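Local coordinates for protein phospholyase (PDB 5G4I) that is a pyridoxal-phosphate-dependent phospholyase of the class-III aminotransferase family, probably eliminating phosphate from phosphorylated amino alcohols such as phosphoethanolamine, at residues K343-R348 with I426-L431; R365-G370 with P415-G420. All coordinates share one frame; numbering follows the deposited sequence. Where two conformers were deposited one is given.

Interaction 1. Residues K343-R348 with I426-L431; sequences KYIRKR and ILLGQL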
loop_
_atom_site.group_PDB
_atom_site.type_symbol
_atom_site.label_atom_id
_atom_site.label_comp_id
_atom_site.label_asym_id
_atom_site.label_seq_id
_atom_site.Cartn_x
_atom_site.Cartn_y
_atom_site.Cartn_z
ATOM N N LYS A 343 -8.817 21.626 -25.535
ATOM C CA LYS A 343 -8.556 22.681 -26.525
ATOM C C LYS A 343 -9.522 23.901 -26.346
ATOM O O LYS A 343 -9.085 25.074 -26.377
ATOM C CB LYS A 343 -8.528 22.168 -27.958
ATOM C CG LYS A 343 -7.343 21.298 -28.189
ATOM C CD LYS A 343 -7.465 20.549 -29.487
ATOM C CE LYS A 343 -6.207 19.690 -29.642
ATOM N NZ LYS A 343 -6.405 18.693 -30.725
ATOM N N TYR A 344 -10.773 23.595 -26.109
ATOM C CA TYR A 344 -11.810 24.609 -25.892
ATOM C C TYR A 344 -11.588 25.361 -24.565
ATOM O O TYR A 344 -11.659 26.581 -24.482
ATOM C CB TYR A 344 -13.150 23.884 -25.843
ATOM C CG TYR A 344 -14.307 24.784 -25.425
ATOM C CD1 TYR A 344 -14.912 25.583 -26.319
ATOM C CD2 TYR A 344 -14.811 24.750 -24.160
ATOM C CE1 TYR A 344 -16.025 26.370 -25.960
ATOM C CE2 TYR A 344 -15.905 25.502 -23.769
ATOM C CZ TYR A 344 -16.512 26.357 -24.687
ATOM O OH TYR A 344 -17.593 27.154 -24.242
ATOM N N ILE A 345 -11.248 24.613 -23.490
ATOM C CA ILE A 345 -10.948 25.269 -22.177
ATOM C C ILE A 345 -9.766 26.178 -22.266
ATOM O O ILE A 345 -9.707 27.251 -21.725
ATOM C CB ILE A 345 -10.719 24.138 -21.108
ATOM C CG1 ILE A 345 -12.031 23.412 -20.842
ATOM C CG2 ILE A 345 -10.137 24.689 -19.798
ATOM C CD1 ILE A 345 -11.926 22.125 -19.984
ATOM N N ARG A 346 -8.692 25.740 -22.978
ATOM C CA ARG A 346 -7.506 26.595 -23.141
ATOM C C ARG A 346 -7.809 27.917 -23.821
ATOM O O ARG A 346 -7.378 28.988 -23.347
ATOM C CB ARG A 346 -6.404 25.849 -23.937
ATOM C CG ARG A 346 -5.235 26.713 -24.345
ATOM C CD ARG A 346 -4.009 25.787 -24.254
ATOM N NE ARG A 346 -2.999 26.624 -23.762
ATOM C CZ ARG A 346 -2.263 26.674 -22.641
ATOM N NH1 ARG A 346 -1.853 25.682 -21.751
ATOM N NH2 ARG A 346 -1.677 27.844 -22.578
ATOM N N LYS A 347 -8.603 27.874 -24.909
ATOM C CA LYS A 347 -9.033 29.131 -25.580
ATOM C C LYS A 347 -9.798 30.040 -24.622
ATOM O O LYS A 347 -9.509 31.267 -24.562
ATOM C CB LYS A 347 -9.830 28.800 -26.840
ATOM C CG LYS A 347 -8.935 28.185 -27.918
ATOM N N ARG A 348 -10.704 29.468 -23.868
ATOM C CA ARG A 348 -11.451 30.304 -22.904
ATOM C C ARG A 348 -10.566 30.899 -21.832
ATOM O O ARG A 348 -10.714 32.105 -21.445
ATOM C CB ARG A 348 -12.584 29.565 -22.234
ATOM C CG ARG A 348 -13.326 30.400 -21.200
ATOM C CD ARG A 348 -14.289 31.389 -21.838
ATOM N NE ARG A 348 -15.378 30.467 -22.049
ATOM C CZ ARG A 348 -16.456 30.336 -21.260
ATOM N NH1 ARG A 348 -16.724 31.197 -20.292
ATOM N NH2 ARG A 348 -17.216 29.350 -21.491
ATOM N N ILE A 426 -20.243 25.812 -17.126
ATOM C CA ILE A 426 -20.636 26.221 -15.732
ATOM C C ILE A 426 -19.424 26.700 -14.921
ATOM O O ILE A 426 -19.373 27.783 -14.384
ATOM C CB ILE A 426 -21.436 25.111 -15.050
ATOM C CG1 ILE A 426 -22.766 24.847 -15.699
ATOM C CG2 ILE A 426 -21.541 25.381 -13.544
ATOM C CD1 ILE A 426 -23.411 23.488 -15.381
ATOM N N LEU A 427 -18.374 25.839 -14.904
ATOM C CA LEU A 427 -17.159 26.129 -14.126
ATOM C C LEU A 427 -16.547 27.462 -14.565
ATOM O O LEU A 427 -16.189 28.318 -13.744
ATOM C CB LEU A 427 -16.137 24.931 -14.228
ATOM C CG LEU A 427 -14.831 25.126 -13.441
ATOM C CD1 LEU A 427 -14.350 23.746 -12.927
ATOM C CD2 LEU A 427 -13.761 25.856 -14.178
ATOM N N LEU A 428 -16.291 27.619 -15.888
ATOM C CA LEU A 428 -15.580 28.792 -16.449
ATOM C C LEU A 428 -16.382 30.116 -16.267
ATOM O O LEU A 428 -15.836 31.181 -15.949
ATOM C CB LEU A 428 -15.214 28.556 -17.948
ATOM C CG LEU A 428 -14.111 27.441 -18.162
ATOM C CD1 LEU A 428 -14.200 27.034 -19.632
ATOM C CD2 LEU A 428 -12.767 27.933 -17.781
ATOM N N GLY A 429 -17.700 29.989 -16.379
ATOM C CA GLY A 429 -18.577 31.203 -16.156
ATOM C C GLY A 429 -18.536 31.644 -14.672
ATOM O O GLY A 429 -18.375 32.832 -14.349
ATOM N N GLN A 430 -18.589 30.671 -13.750
ATOM C CA GLN A 430 -18.433 31.034 -12.311
ATOM C C GLN A 430 -17.049 31.574 -12.017
ATOM O O GLN A 430 -16.930 32.556 -11.231
ATOM C CB GLN A 430 -18.791 29.809 -11.436
ATOM C CG GLN A 430 -20.198 29.389 -11.505
ATOM C CD GLN A 430 -21.241 30.483 -11.226
ATOM O OE1 GLN A 430 -21.257 31.052 -10.132
ATOM N NE2 GLN A 430 -22.075 30.825 -12.219
ATOM N N LEU A 431 -15.996 31.072 -12.656
ATOM C CA LEU A 431 -14.669 31.541 -12.455
ATOM C C LEU A 431 -14.517 32.986 -12.887
ATOM O O LEU A 431 -13.927 33.836 -12.151
ATOM C CB LEU A 431 -13.636 30.654 -13.164
ATOM C CG LEU A 431 -12.161 31.106 -13.116
ATOM C CD1 LEU A 431 -11.682 31.150 -11.658
ATOM C CD2 LEU A 431 -11.276 30.201 -13.959
#

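Interaction 2. Residues R365-G370 with P415-G420; sequences RGLFFG and PPLVFG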
loop_
_atom_site.group_PDB
_atom_site.type_symbol
_atom_site.label_atom_id
_atom_site.label_comp_id
_atom_site.label_asym_id
_atom_site.label_seq_id
_atom_site.Cartn_x
_atom_site.Cartn_y
_atom_site.Cartn_z
ATOM N N ARG A 365 -2.904 20.873 -20.043
ATOM C CA ARG A 365 -3.645 20.497 -21.288
ATOM C C ARG A 365 -4.659 19.395 -20.926
ATOM O O ARG A 365 -4.617 18.881 -19.785
ATOM C CB ARG A 365 -2.801 20.001 -22.495
ATOM C CG ARG A 365 -1.970 18.815 -22.035
ATOM C CD ARG A 365 -1.317 18.193 -23.228
ATOM N NE ARG A 365 -0.164 18.981 -23.637
ATOM C CZ ARG A 365 0.691 18.636 -24.599
ATOM N NH1 ARG A 365 0.548 17.542 -25.328
ATOM N NH2 ARG A 365 1.761 19.456 -24.822
ATOM N N GLY A 366 -5.533 19.094 -21.822
ATOM C CA GLY A 366 -6.512 18.077 -21.629
ATOM C C GLY A 366 -7.405 18.498 -20.490
ATOM O O GLY A 366 -7.930 19.636 -20.493
ATOM N N LEU A 367 -7.608 17.643 -19.511
ATOM C CA LEU A 367 -8.473 17.991 -18.339
ATOM C C LEU A 367 -7.618 18.228 -17.059
ATOM O O LEU A 367 -8.101 18.022 -15.930
ATOM C CB LEU A 367 -9.634 17.013 -18.130
ATOM C CG LEU A 367 -10.706 17.046 -19.188
ATOM C CD1 LEU A 367 -11.773 16.038 -18.955
ATOM C CD2 LEU A 367 -11.350 18.460 -19.199
ATOM N N PHE A 368 -6.387 18.721 -17.211
ATOM C CA PHE A 368 -5.567 19.223 -16.074
ATOM C C PHE A 368 -5.118 20.623 -16.461
ATOM O O PHE A 368 -4.174 20.821 -17.225
ATOM C CB PHE A 368 -4.392 18.282 -15.713
ATOM C CG PHE A 368 -3.908 18.391 -14.316
ATOM C CD1 PHE A 368 -3.865 19.623 -13.619
ATOM C CD2 PHE A 368 -3.508 17.254 -13.602
ATOM C CE1 PHE A 368 -3.348 19.712 -12.300
ATOM C CE2 PHE A 368 -3.015 17.390 -12.327
ATOM C CZ PHE A 368 -2.986 18.596 -11.642
ATOM N N PHE A 369 -5.836 21.628 -15.928
ATOM C CA PHE A 369 -5.561 23.056 -16.313
ATOM C C PHE A 369 -5.367 23.885 -15.087
ATOM O O PHE A 369 -5.828 23.611 -13.969
ATOM C CB PHE A 369 -6.670 23.711 -17.220
ATOM C CG PHE A 369 -6.441 23.582 -18.719
ATOM C CD1 PHE A 369 -5.665 24.493 -19.426
ATOM C CD2 PHE A 369 -7.049 22.531 -19.427
ATOM C CE1 PHE A 369 -5.425 24.358 -20.713
ATOM C CE2 PHE A 369 -6.820 22.402 -20.820
ATOM C CZ PHE A 369 -6.098 23.299 -21.423
ATOM N N GLY A 370 -4.662 25.001 -15.284
ATOM C CA GLY A 370 -4.485 25.989 -14.227
ATOM C C GLY A 370 -4.169 27.383 -14.766
ATOM O O GLY A 370 -3.868 27.581 -15.918
ATOM N N PRO A 415 -11.076 17.745 -13.091
ATOM C CA PRO A 415 -12.346 17.017 -12.750
ATOM C C PRO A 415 -12.347 15.536 -13.069
ATOM O O PRO A 415 -11.424 15.114 -13.852
ATOM C CB PRO A 415 -13.372 17.747 -13.635
ATOM C CG PRO A 415 -12.576 18.199 -14.838
ATOM C CD PRO A 415 -11.245 18.620 -14.284
ATOM N N PRO A 416 -13.279 14.726 -12.610
ATOM C CA PRO A 416 -13.515 13.379 -13.176
ATOM C C PRO A 416 -13.501 13.428 -14.716
ATOM O O PRO A 416 -13.920 14.435 -15.327
ATOM C CB PRO A 416 -14.882 12.965 -12.586
ATOM C CG PRO A 416 -14.904 13.775 -11.267
ATOM C CD PRO A 416 -14.314 15.111 -11.596
ATOM N N LEU A 417 -12.989 12.369 -15.373
ATOM C CA LEU A 417 -12.833 12.370 -16.873
ATOM C C LEU A 417 -14.172 12.224 -17.615
ATOM O O LEU A 417 -14.196 12.222 -18.862
ATOM C CB LEU A 417 -11.784 11.322 -17.339
ATOM C CG LEU A 417 -10.813 11.934 -18.371
ATOM C CD1 LEU A 417 -9.797 12.852 -17.757
ATOM C CD2 LEU A 417 -10.087 10.833 -19.181
ATOM N N VAL A 418 -15.317 12.084 -16.925
ATOM C CA VAL A 418 -16.655 12.160 -17.486
ATOM C C VAL A 418 -17.192 13.605 -17.537
ATOM O O VAL A 418 -18.327 13.833 -17.980
ATOM C CB VAL A 418 -17.629 11.211 -16.750
ATOM C CG1 VAL A 418 -17.319 9.784 -16.984
ATOM C CG2 VAL A 418 -17.708 11.521 -15.269
ATOM N N PHE A 419 -16.413 14.610 -17.192
ATOM C CA PHE A 419 -16.789 16.048 -17.257
ATOM C C PHE A 419 -16.793 16.456 -18.717
ATOM O O PHE A 419 -15.866 16.199 -19.529
ATOM C CB PHE A 419 -15.644 16.799 -16.519
ATOM C CG PHE A 419 -15.804 18.292 -16.247
ATOM C CD1 PHE A 419 -15.306 19.196 -17.178
ATOM C CD2 PHE A 419 -16.262 18.774 -15.018
ATOM C CE1 PHE A 419 -15.254 20.562 -16.922
ATOM C CE2 PHE A 419 -16.220 20.138 -14.758
ATOM C CZ PHE A 419 -15.696 21.005 -15.687
ATOM N N GLY A 420 -17.920 17.074 -19.109
ATOM C CA GLY A 420 -18.224 17.466 -20.510
ATOM C C GLY A 420 -18.326 18.997 -20.705
ATOM O O GLY A 420 -18.065 19.815 -19.802
#

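Interaction 1. Residues K343-R348 with I426-L431
The guanidinium group of Arg348 is flanked by Leu428 over one face and lies at long, weak ion-pair range of Asp425 (from NH2) and Glu432 (from NH1). On that face CB of Leu428 sits off-centre, near the rim of the group, and comes within 3.8 Å of Arg348 NH1. The side chain reaches this place by folding: CG is anti to the backbone N, and bends at chi2 (78°) and chi3 (82°) turn the charged end back over its neighbour. The aliphatic part is used as well, since Arg348 CG lies 3.8 Å from Leu428 CD1. Leu428 thus meets one arginine twice, its CB under the flat head and its CD1 against the stem. A looser apolar contact, 4.4 Å from Ile345 CG1 to Leu428 CD1, extends the packing into the buried side. With an alanine at Arg348, CB and CD1 of Leu428 would probably lose much of their cover, and Asp425 and Glu432 their weak, long-range partner. No hydrogen bond joins the two segments; the contact is an example of an arginine whose aliphatic stem and guanidinium face both pack on a buried leucine, at the partly exposed edge of two amphipathic helices. The hydroxyl of Tyr344 hydrogen-bonds to OD1 of Asp425, linking the same two helices. The short segments run almost parallel, at 11°, with axes 11.5 Å apart; beneath them Ile345 rests on Phe369 of strand 368-373, and Leu427 and Leu431 on Met413 of strand 410-413, so that both helices cover one face of the sheet.

Interaction 2. Residues R365-G370 with P415-G420
Leu367 sends its CG to the side of its own backbone N, anti to the carbonyl carbon (chi1 -69°), and its chain then runs on extended at chi2 (178°), which carries CD1 into the bend of segment 415-420. Leu417 answers from an unusual first torsion, -134°, that brings its CD1 back to Leu367 although its CB sets off in another direction. The branches meet at 3.9 Å, Leu367 CD1 to Leu417 CD1, with the two side chains slanting across each other. Beyond them, the same methyl of Leu367 lies 4.1 Å from the carbonyl O of Phe419. Pro415 closes the other flank: its ring carbon CD stands 3.6 Å from Leu367 O, and its CG lies over one face of the Phe419 ring, toward the rim.

Each side of the contact is shaped by a turn. A type II' turn from Arg365 to Phe368 places Gly366 and Leu367 at the tip of a tight hairpin, closed by the bond from Phe368 N to Arg365 O at 3.1 Å. Across from it, a type I turn from Pro416 to Phe419 is closed by Phe419 N to Pro416 O, also 3.1 Å, and leads directly to Gly420, the N-cap of helix 421-436.

The segments share no hydrogen bond, yet both offer a carbonyl to one donor: Arg259 NH1 hydrogen-bonds to the O atoms of the buried residues Leu367 and Pro415, tying the two segments together through a third part of the chain. The chemistry is therefore that of an apolar contact, in which Leu367 packs between Pro415 and Leu417, with two carbonyl oxygens beside it held by a shared arginine.

In the fold
The four segments come in the order 343-348, 365-370, 415-420 and 426-431, so interaction 2 is nested within the loop closed by interaction 1. Their centres are 11 Å apart, and they touch: Arg346 packs on Phe369, Ile345 on Leu367 and Leu427 on Phe419. Helices 334-355 and 421-436 lie on one face of the mixed sheet holding strands 359-365, 368-373 and 410-413, consistent with the C-terminal small domain of fold-type I, class-III aminotransferases. Packing passes from the helix pair to the hairpin, where Phe368 touches Gln254, which binds pyridoxal phosphate; the side chains of Pro415 and Gln254 are about 10 Å apart.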